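Local structure of enoyl-[acyl-carrier-protein] reductase [FMN] (Thermotoga maritima, 5GVJ) at residues T29-V34 with F196-S202; V204-Y208 with A264-L270; I212-I217 with A281-I287; L257-L261 with R272-A276. The protein probably reduces enoyl-acyl-carrier-protein intermediates of fatty acid synthesis with NADH, as a FabK-type flavoenzyme that uses FMN. The protein carries 1 engineered substitution. The contacts are given in a common frame with arbitrary orientation. Numbering follows the deposited sequence.

Contact 1. Residues T29-V34 with F196-S202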
loop_
_atom_site.group_PDB
_atom_site.type_symbol
_atom_site.label_atom_id
_atom_site.label_comp_id
_atom_site.label_asym_id
_atom_site.label_seq_id
_atom_site.Cartn_x
_atom_site.Cartn_y
_atom_site.Cartn_z
ATOM N N THR A 29 -7.700 12.307 26.479
ATOM C CA THR A 29 -7.339 13.662 26.084
ATOM C C THR A 29 -7.173 13.779 24.572
ATOM O O THR A 29 -7.637 14.753 23.965
ATOM C CB THR A 29 -6.052 14.110 26.784
ATOM O OG1 THR A 29 -6.252 14.129 28.204
ATOM C CG2 THR A 29 -5.758 15.508 26.384
ATOM N N LEU A 30 -6.494 12.815 23.950
ATOM C CA LEU A 30 -6.356 12.853 22.492
ATOM C C LEU A 30 -7.680 12.522 21.815
ATOM O O LEU A 30 -8.061 13.169 20.831
ATOM C CB LEU A 30 -5.264 11.884 22.033
ATOM C CG LEU A 30 -5.002 11.742 20.526
ATOM C CD1 LEU A 30 -4.874 13.106 19.811
ATOM C CD2 LEU A 30 -3.741 10.933 20.311
ATOM N N ALA A 31 -8.401 11.530 22.341
ATOM C CA ALA A 31 -9.686 11.154 21.754
ATOM C C ALA A 31 -10.687 12.301 21.826
ATOM O O ALA A 31 -11.408 12.572 20.860
ATOM C CB ALA A 31 -10.228 9.910 22.459
ATOM N N ALA A 32 -10.744 12.998 22.960
ATOM C CA ALA A 32 -11.680 14.112 23.072
ATOM C C ALA A 32 -11.355 15.203 22.063
ATOM O O ALA A 32 -12.258 15.835 21.503
ATOM C CB ALA A 32 -11.669 14.659 24.501
ATOM N N ALA A 33 -10.065 15.433 21.811
ATOM C CA ALA A 33 -9.661 16.460 20.857
ATOM C C ALA A 33 -10.073 16.093 19.433
ATOM O O ALA A 33 -10.580 16.942 18.685
ATOM C CB ALA A 33 -8.145 16.681 20.942
ATOM N N VAL A 34 -9.869 14.831 19.043
ATOM C CA VAL A 34 -10.255 14.402 17.701
ATOM C C VAL A 34 -11.776 14.459 17.528
ATOM O O VAL A 34 -12.281 14.949 16.513
ATOM C CB VAL A 34 -9.695 12.996 17.413
ATOM C CG1 VAL A 34 -10.160 12.514 16.042
ATOM C CG2 VAL A 34 -8.164 13.018 17.437
ATOM N N PHE A 196 -2.172 11.167 14.188
ATOM C CA PHE A 196 -2.744 11.834 15.357
ATOM C C PHE A 196 -1.924 11.630 16.631
ATOM O O PHE A 196 -2.029 12.452 17.549
ATOM C CB PHE A 196 -4.196 11.389 15.572
ATOM C CG PHE A 196 -5.161 12.026 14.603
ATOM C CD1 PHE A 196 -5.460 13.377 14.693
ATOM C CD2 PHE A 196 -5.739 11.283 13.577
ATOM C CE1 PHE A 196 -6.340 13.981 13.800
ATOM C CE2 PHE A 196 -6.616 11.877 12.661
ATOM C CZ PHE A 196 -6.917 13.222 12.770
ATOM N N VAL A 197 -1.142 10.552 16.734
ATOM C CA VAL A 197 -0.146 10.473 17.806
ATOM C C VAL A 197 0.830 11.636 17.699
ATOM O O VAL A 197 1.270 12.201 18.714
ATOM C CB VAL A 197 0.595 9.125 17.765
ATOM C CG1 VAL A 197 1.841 9.178 18.647
ATOM C CG2 VAL A 197 -0.328 7.991 18.197
ATOM N N ALA A 198 1.188 12.011 16.470
ATOM C CA ALA A 198 2.073 13.150 16.220
ATOM C C ALA A 198 1.291 14.470 16.195
ATOM O O ALA A 198 1.342 15.242 15.239
ATOM C CB ALA A 198 2.833 12.947 14.916
ATOM N N SER A 199 0.587 14.749 17.292
ATOM C CA SER A 199 -0.199 15.972 17.370
ATOM C C SER A 199 0.063 16.688 18.690
ATOM O O SER A 199 0.539 16.094 19.661
ATOM C CB SER A 199 -1.696 15.692 17.242
ATOM O OG SER A 199 -2.172 15.064 18.423
ATOM N N VAL A 200 -0.286 17.977 18.718
ATOM C CA VAL A 200 -0.063 18.767 19.933
ATOM C C VAL A 200 -0.866 18.191 21.094
ATOM O O VAL A 200 -0.376 18.108 22.228
ATOM C CB VAL A 200 -0.402 20.253 19.691
ATOM C CG1 VAL A 200 -0.251 21.065 20.990
ATOM C CG2 VAL A 200 0.491 20.845 18.625
ATOM N N GLU A 201 -2.095 17.743 20.820
ATOM C CA GLU A 201 -2.983 17.248 21.863
ATOM C C GLU A 201 -2.717 15.797 22.228
ATOM O O GLU A 201 -3.340 15.284 23.168
ATOM C CB GLU A 201 -4.445 17.416 21.428
ATOM C CG GLU A 201 -4.908 18.883 21.316
ATOM C CD GLU A 201 -4.454 19.574 20.031
ATOM O OE1 GLU A 201 -3.886 18.890 19.141
ATOM O OE2 GLU A 201 -4.669 20.805 19.905
ATOM N N SER A 202 -1.833 15.115 21.506
ATOM C CA SER A 202 -1.436 13.773 21.906
ATOM C C SER A 202 -0.570 13.841 23.152
ATOM O O SER A 202 0.264 14.736 23.284
ATOM C CB SER A 202 -0.676 13.080 20.774
ATOM O OG SER A 202 0.129 12.019 21.265
#
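This is a buried van der Waals contact in the TIM-barrel fold, where helix 28-36, following the chain's first strand, meets the end of short helix 193-197 and the turn behind it. Leu30 is central, with the largest covered area, 88 Å². Its CD2 reaches Phe196 O at 3.6 Å and Ser202 CB at 3.8 Å, while its CD1 lies 3.6 Å from Ser199 OG; a branched leucine suits this uneven pocket. One helical turn on, Ala33 sets a small methyl against Glu201, CB to CB at 3.8 Å, and Val34 CG2 touches Phe196 CD1 (3.9 Å). Within the pocket wall, Ser199 OG donates to Phe196 O (2.8 Å) and Ser202 OG to Val197 O (2.8 Å), bracing the type I turn from Ser199 to Ser202. Glu201 turns its carboxylate to Val290 N of helix 290-309. No hydrogen bond crosses between the segments, so association rests on close fit and burial, the serine hydroxyls being satisfied within their own segment by carbonyls of helix 193-197.

Contact 2. Residues V204-Y208 with A264-L270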
loop_
_atom_site.group_PDB
_atom_site.type_symbol
_atom_site.label_atom_id
_atom_site.label_comp_id
_atom_site.label_asym_id
_atom_site.label_seq_id
_atom_site.Cartn_x
_atom_site.Cartn_y
_atom_site.Cartn_z
ATOM N N VAL A 204 1.475 11.329 24.216
ATOM C CA VAL A 204 2.662 10.491 24.194
ATOM C C VAL A 204 3.880 11.344 24.542
ATOM O O VAL A 204 3.885 12.567 24.358
ATOM C CB VAL A 204 2.815 9.797 22.824
ATOM C CG1 VAL A 204 1.506 9.142 22.422
ATOM C CG2 VAL A 204 3.237 10.787 21.756
ATOM N N HIS A 205 4.910 10.695 25.066
ATOM C CA HIS A 205 6.110 11.396 25.523
ATOM C C HIS A 205 6.707 12.229 24.389
ATOM O O HIS A 205 6.677 11.804 23.227
ATOM C CB HIS A 205 7.131 10.373 26.028
ATOM C CG HIS A 205 8.282 10.967 26.784
ATOM N ND1 HIS A 205 9.368 11.537 26.159
ATOM C CD2 HIS A 205 8.529 11.045 28.114
ATOM C CE1 HIS A 205 10.229 11.956 27.069
ATOM N NE2 HIS A 205 9.745 11.668 28.264
ATOM N N PRO A 206 7.248 13.422 24.682
ATOM C CA PRO A 206 7.844 14.244 23.611
ATOM C C PRO A 206 8.845 13.501 22.739
ATOM O O PRO A 206 8.943 13.791 21.540
ATOM C CB PRO A 206 8.516 15.387 24.389
ATOM C CG PRO A 206 7.683 15.531 25.625
ATOM C CD PRO A 206 7.271 14.114 25.988
ATOM N N VAL A 207 9.576 12.537 23.299
ATOM C CA VAL A 207 10.554 11.784 22.512
ATOM C C VAL A 207 9.849 10.940 21.459
ATOM O O VAL A 207 10.341 10.775 20.331
ATOM C CB VAL A 207 11.415 10.913 23.443
ATOM C CG1 VAL A 207 12.162 9.874 22.647
ATOM C CG2 VAL A 207 12.383 11.787 24.232
ATOM N N TYR A 208 8.706 10.358 21.828
ATOM C CA TYR A 208 7.899 9.607 20.872
ATOM C C TYR A 208 7.546 10.483 19.679
ATOM O O TYR A 208 7.716 10.078 18.524
ATOM C CB TYR A 208 6.639 9.093 21.566
ATOM C CG TYR A 208 6.041 7.828 21.003
ATOM C CD1 TYR A 208 5.430 7.814 19.752
ATOM C CD2 TYR A 208 6.053 6.652 21.739
ATOM C CE1 TYR A 208 4.865 6.644 19.241
ATOM C CE2 TYR A 208 5.492 5.484 21.240
ATOM C CZ TYR A 208 4.899 5.486 19.991
ATOM O OH TYR A 208 4.340 4.327 19.502
ATOM N N ALA A 264 7.798 3.209 25.944
ATOM C CA ALA A 264 7.982 4.171 24.861
ATOM C C ALA A 264 6.967 5.302 24.962
ATOM O O ALA A 264 7.337 6.483 24.963
ATOM C CB ALA A 264 7.877 3.468 23.506
ATOM N N VAL A 265 5.681 4.958 25.064
ATOM C CA VAL A 265 4.622 5.965 25.049
ATOM C C VAL A 265 4.690 6.854 26.286
ATOM O O VAL A 265 4.635 8.086 26.189
ATOM C CB VAL A 265 3.241 5.292 24.928
ATOM C CG1 VAL A 265 2.137 6.322 25.151
ATOM C CG2 VAL A 265 3.087 4.643 23.572
ATOM N N VAL A 266 4.783 6.254 27.463
ATOM C CA VAL A 266 4.696 7.036 28.691
ATOM C C VAL A 266 6.048 7.611 29.085
ATOM O O VAL A 266 6.135 8.780 29.462
ATOM C CB VAL A 266 4.097 6.190 29.832
ATOM C CG1 VAL A 266 4.009 7.017 31.111
ATOM C CG2 VAL A 266 2.733 5.675 29.440
ATOM N N GLU A 267 7.112 6.815 28.987
ATOM C CA GLU A 267 8.429 7.215 29.471
ATOM C C GLU A 267 9.367 7.687 28.366
ATOM O O GLU A 267 10.451 8.188 28.677
ATOM C CB GLU A 267 9.094 6.051 30.222
ATOM C CG GLU A 267 8.149 5.218 31.070
ATOM C CD GLU A 267 8.249 5.533 32.550
ATOM O OE1 GLU A 267 7.285 5.228 33.284
ATOM O OE2 GLU A 267 9.290 6.075 32.981
ATOM N N GLY A 268 8.996 7.535 27.096
ATOM C CA GLY A 268 9.924 7.876 26.029
ATOM C C GLY A 268 11.250 7.150 26.110
ATOM O O GLY A 268 12.289 7.723 25.766
ATOM N N ASP A 269 11.239 5.896 26.552
ATOM C CA ASP A 269 12.462 5.136 26.789
ATOM C C ASP A 269 13.023 4.635 25.457
ATOM O O ASP A 269 12.484 3.698 24.864
ATOM C CB ASP A 269 12.163 3.990 27.751
ATOM C CG ASP A 269 13.372 3.114 28.034
ATOM O OD1 ASP A 269 14.482 3.431 27.569
ATOM O OD2 ASP A 269 13.209 2.099 28.740
ATOM N N LEU A 270 14.113 5.253 24.990
ATOM C CA LEU A 270 14.749 4.796 23.756
ATOM C C LEU A 270 15.431 3.451 23.921
ATOM O O LEU A 270 15.684 2.771 22.923
ATOM C CB LEU A 270 15.796 5.792 23.263
ATOM C CG LEU A 270 15.374 7.070 22.550
ATOM C CD1 LEU A 270 14.304 6.780 21.497
ATOM C CD2 LEU A 270 14.916 8.083 23.561
#
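Valines and a tyrosine ring form the apolar centre. Tyr208 CE2 rests 3.5 Å from Val265 CG2 and 3.9 Å from Ala264 CB, and Val204 CG1 meets Val265 CG1 at 4.0 Å. A second apolar patch forms where Val207 CG1 touches Leu270 CD2 at 3.4 Å. Beta-branched valine fills such narrow gaps compactly, whereas the longer Leu270 bends its end in toward Val207. Next comes Gly268, whose CA lies over the face of the His205 ring, 3.8 Å from its centroid, in a CH-pi contact. Glycine suits this place twice over: its phi is positive, and a CB would clash with His205 ND1. At the polar edge His205 N donates to Val265 O (2.9 Å), tying the start of helix 206-214 to Val265. Within its own segment, ND1 of the His205 imidazole accepts from Val207 N (3.0 Å), while Glu267 forms a salt bridge with Arg262. What results is a helix N-cap, with His205 as the capping residue, seated against Gly268, where the chain leaves helical geometry.

Contact 3. Residues I212-I217 with A281-I287. With NA (sodium ion), chain C.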
loop_
_atom_site.group_PDB
_atom_site.type_symbol
_atom_site.label_atom_id
_atom_site.label_comp_id
_atom_site.label_asym_id
_atom_site.label_seq_id
_atom_site.Cartn_x
_atom_site.Cartn_y
_atom_site.Cartn_z
ATOM N N ILE A 212 8.900 10.179 15.588
ATOM C CA ILE A 212 8.011 10.113 14.425
ATOM C C ILE A 212 8.404 11.170 13.400
ATOM O O ILE A 212 8.510 10.894 12.198
ATOM C CB ILE A 212 6.547 10.275 14.862
ATOM C CG1 ILE A 212 6.089 9.048 15.666
ATOM C CG2 ILE A 212 5.638 10.541 13.643
ATOM C CD1 ILE A 212 4.705 9.211 16.302
ATOM N N VAL A 213 8.614 12.402 13.866
ATOM C CA VAL A 213 9.024 13.486 12.983
ATOM C C VAL A 213 10.306 13.117 12.245
ATOM O O VAL A 213 10.407 13.272 11.025
ATOM C CB VAL A 213 9.197 14.785 13.789
ATOM C CG1 VAL A 213 9.987 15.804 12.997
ATOM C CG2 VAL A 213 7.834 15.340 14.188
ATOM N N LYS A 214 11.302 12.621 12.978
ATOM C CA LYS A 214 12.600 12.372 12.356
ATOM C C LYS A 214 12.573 11.132 11.476
ATOM O O LYS A 214 13.351 11.038 10.524
ATOM C CB LYS A 214 13.679 12.223 13.430
ATOM C CG LYS A 214 14.081 13.531 14.104
ATOM C CD LYS A 214 15.043 13.254 15.257
ATOM C CE LYS A 214 15.698 14.538 15.765
ATOM N NZ LYS A 214 14.821 15.273 16.712
ATOM N N ALA A 215 11.691 10.180 11.774
ATOM C CA ALA A 215 11.704 8.896 11.085
ATOM C C ALA A 215 11.356 9.061 9.611
ATOM O O ALA A 215 10.468 9.838 9.252
ATOM C CB ALA A 215 10.712 7.934 11.737
ATOM N N SER A 216 12.055 8.310 8.756
ATOM C CA SER A 216 11.759 8.251 7.331
ATOM C C SER A 216 10.816 7.085 7.029
ATOM O O SER A 216 10.440 6.312 7.911
ATOM C CB SER A 216 13.047 8.089 6.531
ATOM O OG SER A 216 13.519 6.766 6.699
ATOM N N ILE A 217 10.457 6.922 5.748
ATOM C CA ILE A 217 9.561 5.829 5.372
ATOM C C ILE A 217 10.218 4.465 5.544
ATOM O O ILE A 217 9.521 3.443 5.548
ATOM C CB ILE A 217 9.051 6.002 3.924
ATOM C CG1 ILE A 217 10.217 5.957 2.930
ATOM C CG2 ILE A 217 8.269 7.312 3.790
ATOM C CD1 ILE A 217 9.780 6.136 1.471
ATOM N N ALA A 281 5.042 7.425 9.252
ATOM C CA ALA A 281 5.893 8.386 9.959
ATOM C C ALA A 281 6.814 9.123 8.992
ATOM O O ALA A 281 7.112 10.303 9.197
ATOM C CB ALA A 281 6.708 7.691 11.055
ATOM N N GLY A 282 7.228 8.472 7.903
ATOM C CA GLY A 282 8.064 9.150 6.926
ATOM C C GLY A 282 7.368 10.261 6.170
ATOM O O GLY A 282 8.038 11.045 5.490
ATOM N N LEU A 283 6.046 10.342 6.270
ATOM C CA LEU A 283 5.272 11.415 5.674
ATOM C C LEU A 283 5.004 12.545 6.658
ATOM O O LEU A 283 4.383 13.547 6.289
ATOM C CB LEU A 283 3.939 10.869 5.160
ATOM C CG LEU A 283 4.024 9.738 4.147
ATOM C CD1 LEU A 283 2.634 9.138 3.923
ATOM C CD2 LEU A 283 4.628 10.283 2.860
ATOM N N ILE A 284 5.435 12.393 7.903
ATOM C CA ILE A 284 5.126 13.338 8.969
ATOM C C ILE A 284 6.407 14.089 9.313
ATOM O O ILE A 284 7.399 13.486 9.745
ATOM C CB ILE A 284 4.540 12.620 10.187
ATOM C CG1 ILE A 284 3.156 12.051 9.834
ATOM C CG2 ILE A 284 4.458 13.563 11.392
ATOM C CD1 ILE A 284 2.698 10.963 10.779
ATOM N N ASP A 285 6.394 15.397 9.096
ATOM C CA ASP A 285 7.576 16.213 9.316
ATOM C C ASP A 285 7.401 17.251 10.404
ATOM O O ASP A 285 8.331 18.032 10.648
ATOM C CB ASP A 285 7.987 16.906 8.021
ATOM C CG ASP A 285 8.335 15.915 6.953
ATOM O OD1 ASP A 285 9.202 15.051 7.214
ATOM O OD2 ASP A 285 7.700 15.965 5.885
ATOM N N GLU A 286 6.251 17.290 11.064
ATOM C CA GLU A 286 6.096 18.217 12.176
ATOM C C GLU A 286 4.870 17.826 12.982
ATOM O O GLU A 286 3.952 17.165 12.483
ATOM C CB GLU A 286 5.994 19.670 11.704
ATOM C CG GLU A 286 4.871 19.948 10.746
ATOM C CD GLU A 286 4.749 21.425 10.419
ATOM O OE1 GLU A 286 4.690 22.240 11.362
ATOM O OE2 GLU A 286 4.725 21.774 9.222
ATOM N N ILE A 287 4.887 18.225 14.245
ATOM C CA ILE A 287 3.766 17.996 15.150
ATOM C C ILE A 287 2.751 19.112 14.937
ATOM O O ILE A 287 3.081 20.298 15.056
ATOM C CB ILE A 287 4.240 17.940 16.607
ATOM C CG1 ILE A 287 5.342 16.889 16.774
ATOM C CG2 ILE A 287 3.077 17.670 17.543
ATOM C CD1 ILE A 287 4.951 15.487 16.320
HETATM NA NA NA C . 8.859 11.679 9.940
HETATM O O HOH W 1 11.169 15.258 9.478
HETATM O O HOH W 2 9.733 12.556 7.770
#
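Helix 206-214 ends within Ile212-Ile217, Ala215 being the first residue to leave helical geometry; opposite it, a 3-10 turn at 281-283 gives way to irregular loop. The backbones come closest at Ser216 and Gly282, whose CA atoms are 3.8 Å apart. Glycine is needed here, since a CB would clash with Ile217 N, and its CA instead makes a CA-H...O contact with Ala215 O (3.4 Å). A sodium ion draws in Ile212 O (2.4 Å), Val213 O (2.5 Å), Ala215 O (2.5 Å), Ala281 O (2.3 Å), Ile284 O (2.3 Å) and water 2 (2.5 Å). The ion sits at the C-terminal end of helix 206-214, bound by main-chain carbonyls and one water, and offsets the repulsion of carbonyls such as Val213 O and Ile284 O, only 3.3 Å apart. Asp285 OD1 accepts from water 2 (2.6 Å) and from water 1 (3.0 Å), which also donates to Val213 O (2.6 Å). The side chains that pack across the segments are mostly apolar: Ile212 CG2 meets Ala281 CB (4.0 Å) and Ile284 CG2 (3.9 Å), and Val213 CG2 meets Ile287 CD1 (3.6 Å). Ile217 extends the packing to Val154 of the second subunit.

Contact 4. Residues L257-L261 with R272-A276. Engineered in segment 272-276: Ala276 (natural residue Met).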
loop_
_atom_site.group_PDB
_atom_site.type_symbol
_atom_site.label_atom_id
_atom_site.label_comp_id
_atom_site.label_asym_id
_atom_site.label_seq_id
_atom_site.Cartn_x
_atom_site.Cartn_y
_atom_site.Cartn_z
ATOM N N LEU A 257 9.602 -7.974 26.335
ATOM C CA LEU A 257 8.553 -7.320 25.557
ATOM C C LEU A 257 7.435 -6.786 26.444
ATOM O O LEU A 257 6.694 -5.881 26.047
ATOM C CB LEU A 257 7.968 -8.281 24.521
ATOM C CG LEU A 257 8.516 -8.175 23.094
ATOM C CD1 LEU A 257 8.214 -9.433 22.303
ATOM C CD2 LEU A 257 7.945 -6.971 22.381
ATOM N N VAL A 258 7.310 -7.346 27.648
ATOM C CA VAL A 258 6.227 -6.943 28.537
ATOM C C VAL A 258 6.474 -5.516 29.014
ATOM O O VAL A 258 7.593 -5.149 29.399
ATOM C CB VAL A 258 6.082 -7.936 29.703
ATOM C CG1 VAL A 258 7.189 -7.770 30.735
ATOM C CG2 VAL A 258 4.707 -7.804 30.350
ATOM N N GLY A 259 5.432 -4.690 28.944
ATOM C CA GLY A 259 5.548 -3.290 29.276
ATOM C C GLY A 259 6.330 -2.447 28.295
ATOM O O GLY A 259 6.468 -1.244 28.526
ATOM N N SER A 260 6.826 -3.024 27.192
ATOM C CA SER A 260 7.713 -2.269 26.306
ATOM C C SER A 260 6.981 -1.127 25.608
ATOM O O SER A 260 7.562 -0.056 25.399
ATOM C CB SER A 260 8.365 -3.197 25.282
ATOM O OG SER A 260 7.400 -3.801 24.435
ATOM N N LEU A 261 5.707 -1.323 25.247
ATOM C CA LEU A 261 4.963 -0.240 24.607
ATOM C C LEU A 261 4.723 0.910 25.576
ATOM O O LEU A 261 4.854 2.083 25.202
ATOM C CB LEU A 261 3.634 -0.752 24.038
ATOM C CG LEU A 261 2.785 0.315 23.324
ATOM C CD1 LEU A 261 3.474 0.830 22.053
ATOM C CD2 LEU A 261 1.378 -0.185 23.007
ATOM N N ARG A 272 14.533 0.582 25.995
ATOM C CA ARG A 272 13.675 -0.601 25.993
ATOM C C ARG A 272 12.208 -0.262 25.745
ATOM O O ARG A 272 11.327 -0.992 26.208
ATOM C CB ARG A 272 13.807 -1.385 27.304
ATOM C CG ARG A 272 15.253 -1.624 27.747
ATOM C CD ARG A 272 15.368 -2.587 28.942
ATOM N NE ARG A 272 14.403 -2.389 30.034
ATOM C CZ ARG A 272 14.161 -1.221 30.641
ATOM N NH1 ARG A 272 14.797 -0.101 30.271
ATOM N NH2 ARG A 272 13.262 -1.148 31.621
ATOM N N GLY A 273 11.923 0.835 25.048
ATOM C CA GLY A 273 10.571 1.108 24.591
ATOM C C GLY A 273 10.353 0.553 23.192
ATOM O O GLY A 273 11.252 0.576 22.348
ATOM N N SER A 274 9.147 0.040 22.958
ATOM C CA SER A 274 8.727 -0.400 21.631
ATOM C C SER A 274 7.918 0.725 20.996
ATOM O O SER A 274 6.811 1.037 21.447
ATOM C CB SER A 274 7.917 -1.692 21.711
ATOM O OG SER A 274 8.780 -2.796 21.914
ATOM N N PHE A 275 8.473 1.342 19.954
ATOM C CA PHE A 275 7.862 2.520 19.345
ATOM C C PHE A 275 7.022 2.058 18.157
ATOM O O PHE A 275 7.475 2.060 17.013
ATOM C CB PHE A 275 8.934 3.532 18.962
ATOM C CG PHE A 275 9.560 4.203 20.153
ATOM C CD1 PHE A 275 10.557 3.568 20.881
ATOM C CD2 PHE A 275 9.126 5.452 20.566
ATOM C CE1 PHE A 275 11.127 4.179 21.993
ATOM C CE2 PHE A 275 9.693 6.070 21.676
ATOM C CZ PHE A 275 10.691 5.429 22.387
ATOM N N ALA A 276 5.782 1.661 18.450
ATOM C CA ALA A 276 4.848 1.111 17.462
ATOM C C ALA A 276 4.332 2.241 16.581
ATOM O O ALA A 276 3.319 2.877 16.875
ATOM C CB ALA A 276 3.695 0.399 18.159
#
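Two hydrogen bonds join these segments, both between Ser260 and Ser274. Ser274 N donates to Ser260 O at 2.9 Å, nearly straight, and Ser274 OG donates to Ser260 OG at 3.0 Å. Ser260 OG in turn donates to Leu257 O (2.7 Å), which also accepts from Ser260 N (3.1 Å) to close a type II turn; serine, able to accept and donate at once, suits this chain of bonds. There Gly259, at the N-cap of helix 260-265, takes the positive phi glycine allows. Ser260 O also receives a CA-H...O contact from Gly273 CA (3.3 Å). Leu261 CD1 touches CB of the engineered Ala276 (3.9 Å), the apolar pair, and makes a van der Waals contact with Ser274 O (3.4 Å). The contact flanks the known FMN site, the Leu261 side chain about 4 Å from that of Ala23 and that of Ala276 about 5 Å from Gly144. Arg272 forms a salt bridge with Asp269. Phe238 of helix 237-242 borders both serines, while Phe275 hydrogen-bonds through its backbone to Leu234 of strand 231-234.

Overall arrangement
Helix 206-214 connects contacts 2 and 3, with its capped start in contact 2 and its end at the sodium of contact 3; their centres are 15 Å apart. Contacts 2 and 4 lie closer, about 10 Å between centres: both use helix 260-265, and they also touch where Tyr208 CD2 meets Phe275 CD2 at 3.5 Å. Contact 1 touches contacts 2 and 3 through Val197, whose CG1 is 3.8 Å from Val204 CG2 and 3.7 Å from Ile212 CD1. FMN is absent from this chain, yet contacts 3 and 4 come closest to the site where it binds: the side chain of Ile284 is about 4 Å from that of Thr194. Val197 of contact 1 is about 5 Å from Gly193, between side chains.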